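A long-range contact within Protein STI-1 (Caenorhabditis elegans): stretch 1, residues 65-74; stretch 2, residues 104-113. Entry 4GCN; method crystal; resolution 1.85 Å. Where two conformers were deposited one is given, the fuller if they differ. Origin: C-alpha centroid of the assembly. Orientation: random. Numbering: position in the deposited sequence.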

# COMPACT_ATOMS: atom_id res chain seq x y z
N CYS A 65 -4.11 -0.70 2.40
CA CYS A 65 -3.05 -0.20 3.26
C CYS A 65 -3.18 -0.80 4.64
O CYS A 65 -2.20 -1.15 5.27
N GLU A 66 -4.39 -0.91 5.09
CA GLU A 66 -4.66 -1.47 6.41
C GLU A 66 -4.24 -2.96 6.45
O GLU A 66 -3.64 -3.47 7.44
N LYS A 67 -4.61 -3.69 5.41
CA LYS A 67 -4.11 -5.05 5.19
C LYS A 67 -2.54 -5.13 5.17
O LYS A 67 -1.98 -5.92 5.89
N ALA A 68 -1.86 -4.24 4.44
CA ALA A 68 -0.42 -4.24 4.41
C ALA A 68 0.18 -4.11 5.80
O ALA A 68 1.12 -4.79 6.14
N VAL A 69 -0.35 -3.18 6.57
CA VAL A 69 0.14 -2.92 7.90
C VAL A 69 -0.05 -4.17 8.76
O VAL A 69 0.90 -4.58 9.47
N GLU A 70 -1.21 -4.78 8.70
CA GLU A 70 -1.50 -5.95 9.53
C GLU A 70 -0.56 -7.13 9.17
O GLU A 70 0.06 -7.77 10.04
N VAL A 71 -0.48 -7.38 7.87
CA VAL A 71 0.37 -8.42 7.32
C VAL A 71 1.84 -8.15 7.60
O VAL A 71 2.60 -9.08 7.93
N GLY A 72 2.25 -6.90 7.42
CA GLY A 72 3.63 -6.48 7.63
C GLY A 72 4.04 -6.72 9.07
O GLY A 72 5.16 -7.20 9.34
N ARG A 73 3.12 -6.43 9.99
CA ARG A 73 3.42 -6.63 11.42
C ARG A 73 3.45 -8.08 11.79
O ARG A 73 4.28 -8.48 12.58
N GLU A 74 2.51 -8.85 11.24
CA GLU A 74 2.40 -10.28 11.59
C GLU A 74 3.64 -11.00 11.11
O GLU A 74 4.18 -11.87 11.81
N GLN A 104 -4.04 11.45 11.01
CA GLN A 104 -3.85 10.25 11.90
C GLN A 104 -2.86 9.28 11.23
O GLN A 104 -1.95 8.78 11.91
N TRP A 105 -3.03 9.05 9.92
CA TRP A 105 -2.25 8.06 9.22
C TRP A 105 -0.80 8.57 8.99
O TRP A 105 0.15 7.83 9.12
N PHE A 106 -0.66 9.83 8.64
CA PHE A 106 0.64 10.43 8.41
C PHE A 106 1.50 10.39 9.69
O PHE A 106 2.68 10.16 9.64
N HIS A 107 0.91 10.71 10.83
CA HIS A 107 1.60 10.58 12.09
C HIS A 107 2.03 9.16 12.42
O HIS A 107 3.18 8.99 12.86
N ARG A 108 1.14 8.15 12.21
CA ARG A 108 1.56 6.73 12.19
C ARG A 108 2.74 6.44 11.30
O ARG A 108 3.77 5.87 11.76
N SER A 109 2.69 6.96 10.08
CA SER A 109 3.69 6.68 9.17
C SER A 109 5.02 7.25 9.61
O SER A 109 6.04 6.59 9.51
N LEU A 110 5.03 8.49 10.10
CA LEU A 110 6.26 9.12 10.50
C LEU A 110 6.87 8.43 11.70
O LEU A 110 8.09 8.36 11.87
N SER A 111 6.02 7.93 12.56
CA SER A 111 6.52 7.23 13.75
C SER A 111 7.10 5.87 13.33
O SER A 111 8.01 5.34 13.95
N GLU A 112 6.56 5.28 12.29
CA GLU A 112 7.11 4.03 11.76
C GLU A 112 8.52 4.25 11.09
O GLU A 112 9.49 3.50 11.32
N PHE A 113 8.61 5.29 10.29
CA PHE A 113 9.84 5.62 9.57
C PHE A 113 9.84 7.13 9.28
O PHE A 113 8.94 7.62 8.60

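Two helices run side by side with their N-to-C directions only 30° apart, yet their axes come no closer than 13.7 Å, and the nearest CA pair, Val69 and Ser109, is 10.3 Å apart. A gap this wide is bridged largely by long side chains, and just 251 Å² of surface is buried, counting both sides. Three residues of the second helix reach across, spaced i, i+3/i+4: Trp105, Arg108 and Glu112. They meet Glu66, Val69 and Arg73, which follow a similar spacing on the first helix.

Gln104 stays out of reach. Trp105 follows, its CA-to-CB bond directed toward the other helix, with chi1 m (-87°) and chi2 at 95°. This rotamer sends the indole across the gap, and the residue has 65 Å² covered, the largest share in the contact. Val69, in rotamer t and also pointing toward its partner, brings CG2 to the ring edge, 4.1 Å from Trp105 CZ3. The CA-to-CB bond of Glu66 points sideways, with chi1 m and chi2 t, and Glu66 CG lies 3.7 Å from Trp105 CZ2. The polar ends of the same two residues are joined by water 1, which donates to Glu66 OE2 at 2.7 Å and accepts from Trp105 NE1 at 2.8 Å. The indole nitrogen thus finds an acceptor without direct contact with the carboxylate.

Phe106 and His107 are out of reach, and the next residue to point in is Arg108, with chi1 m, chi2 t and chi3 p. Its guanidinium passes Val69, with Arg108 NH2 4.2 Å from Val69 CG1, and comes close to a like charge: Arg73 NH1 approaches the edge of the Arg108 group, 3.8 Å from Arg108 NH2. Arg73 itself points toward stretch 2 and is extended, m at chi1 and t at chi2 and chi3.

Ser109, Leu110 and Ser111 make no contact across the gap. One turn beyond Arg108, Glu112 points toward stretch 1 with chi1 t and chi2 p, and supplies the opposite charge. Arg73 NH2 donates to Glu112 OE2 at 3.4 Å in a salt bridge whose hydrogen bond is weak, its N-H...acceptor angle being 140°; the carboxylate oxygen lies at the guanidinium edge, near its plane. Phe113, past the helix, is out of reach.

The lesson is a sparse contact: Trp105 meets Val69 and, directly and through a water, Glu66, while Arg73 pairs with Glu112 and lies near Arg108.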

# COMPACT_ATOMS: atom_id res chain seq x y z
CB CYS A 65 -3.14 1.33 3.35
SG CYS A 65 -2.72 2.16 1.81
CB GLU A 66 -6.16 -1.34 6.72
CG GLU A 66 -6.65 0.09 7.01
CD GLU A 66 -8.21 0.25 6.94
OE1 GLU A 66 -8.95 -0.70 6.61
OE2 GLU A 66 -8.73 1.33 7.24
CB LYS A 67 -4.71 -5.70 3.92
CG LYS A 67 -6.14 -6.20 4.04
CD LYS A 67 -6.64 -6.63 2.64
CE LYS A 67 -8.08 -7.05 2.57
NZ LYS A 67 -8.54 -7.75 3.80
CB ALA A 68 0.08 -3.12 3.47
CB VAL A 69 -0.58 -1.72 8.58
CG1 VAL A 69 -0.25 -1.62 10.06
CG2 VAL A 69 -0.28 -0.43 7.88
CB GLU A 70 -2.96 -6.34 9.32
CG GLU A 70 -3.47 -7.38 10.27
CD GLU A 70 -4.95 -7.65 10.03
OE1 GLU A 70 -5.72 -6.69 9.75
OE2 GLU A 70 -5.32 -8.83 10.09
CB VAL A 71 0.12 -8.55 5.77
CG1 VAL A 71 1.22 -9.39 5.10
CG2 VAL A 71 -1.27 -9.16 5.57
CB ARG A 73 2.40 -5.91 12.29
CG ARG A 73 2.71 -4.42 12.42
CD ARG A 73 1.66 -3.49 13.00
NE ARG A 73 2.26 -2.16 13.22
CZ ARG A 73 1.57 -1.09 13.57
NH1 ARG A 73 0.24 -1.14 13.70
NH2 ARG A 73 2.21 0.06 13.78
CB GLU A 74 1.18 -10.92 10.92
CG GLU A 74 -0.12 -10.53 11.54
CD GLU A 74 -1.37 -10.88 10.71
OE1 GLU A 74 -1.29 -10.98 9.46
OE2 GLU A 74 -2.46 -11.04 11.34
CB GLN A 104 -5.14 9.49 12.20
CG GLN A 104 -5.96 10.03 13.37
CD GLN A 104 -7.34 9.38 13.46
OE1 GLN A 104 -7.48 8.17 13.25
NE2 GLN A 104 -8.37 10.19 13.80
CB TRP A 105 -2.90 7.66 7.89
CG TRP A 105 -3.89 6.57 8.04
CD1 TRP A 105 -5.26 6.66 8.20
CD2 TRP A 105 -3.59 5.16 8.08
NE1 TRP A 105 -5.83 5.40 8.39
CE2 TRP A 105 -4.86 4.46 8.32
CE3 TRP A 105 -2.42 4.44 8.02
CZ2 TRP A 105 -4.93 3.07 8.36
CZ3 TRP A 105 -2.50 3.04 7.99
CH2 TRP A 105 -3.71 2.37 8.19
CB PHE A 106 0.43 11.86 7.96
CG PHE A 106 -0.04 12.00 6.51
CD1 PHE A 106 0.39 11.15 5.51
CD2 PHE A 106 -0.86 13.04 6.14
CE1 PHE A 106 0.01 11.35 4.15
CE2 PHE A 106 -1.28 13.21 4.78
CZ PHE A 106 -0.82 12.36 3.80
CB HIS A 107 0.78 11.16 13.21
CG HIS A 107 0.97 12.64 13.35
ND1 HIS A 107 2.19 13.20 13.61
CD2 HIS A 107 0.06 13.68 13.29
CE1 HIS A 107 2.03 14.55 13.76
NE2 HIS A 107 0.75 14.85 13.53
CB ARG A 108 0.39 5.85 11.92
CG ARG A 108 -0.53 5.79 13.14
CD ARG A 108 -1.84 5.10 12.90
NE ARG A 108 -1.61 3.64 12.87
CZ ARG A 108 -2.34 2.78 12.16
NH1 ARG A 108 -3.39 3.20 11.49
NH2 ARG A 108 -2.06 1.47 12.16
CB SER A 109 3.33 7.25 7.81
OG SER A 109 4.40 7.01 6.92
CB LEU A 110 6.00 10.59 10.90
CG LEU A 110 5.72 11.49 9.73
CD1 LEU A 110 5.37 12.89 10.21
CD2 LEU A 110 7.01 11.52 8.86
CB SER A 111 5.35 7.01 14.79
OG SER A 111 4.91 8.20 15.44
CB GLU A 112 6.13 3.44 10.76
CG GLU A 112 6.24 1.93 10.52
CD GLU A 112 5.75 1.05 11.65
OE1 GLU A 112 6.08 -0.18 11.64
OE2 GLU A 112 5.02 1.54 12.50
CB PHE A 113 9.93 4.88 8.23
CG PHE A 113 11.16 5.24 7.42
CD1 PHE A 113 12.42 4.96 7.87
CD2 PHE A 113 11.03 5.92 6.23
CE1 PHE A 113 13.55 5.32 7.17
CE2 PHE A 113 12.14 6.29 5.49
CZ PHE A 113 13.41 5.98 5.95
O HOH W 1 -8.10 3.69 8.44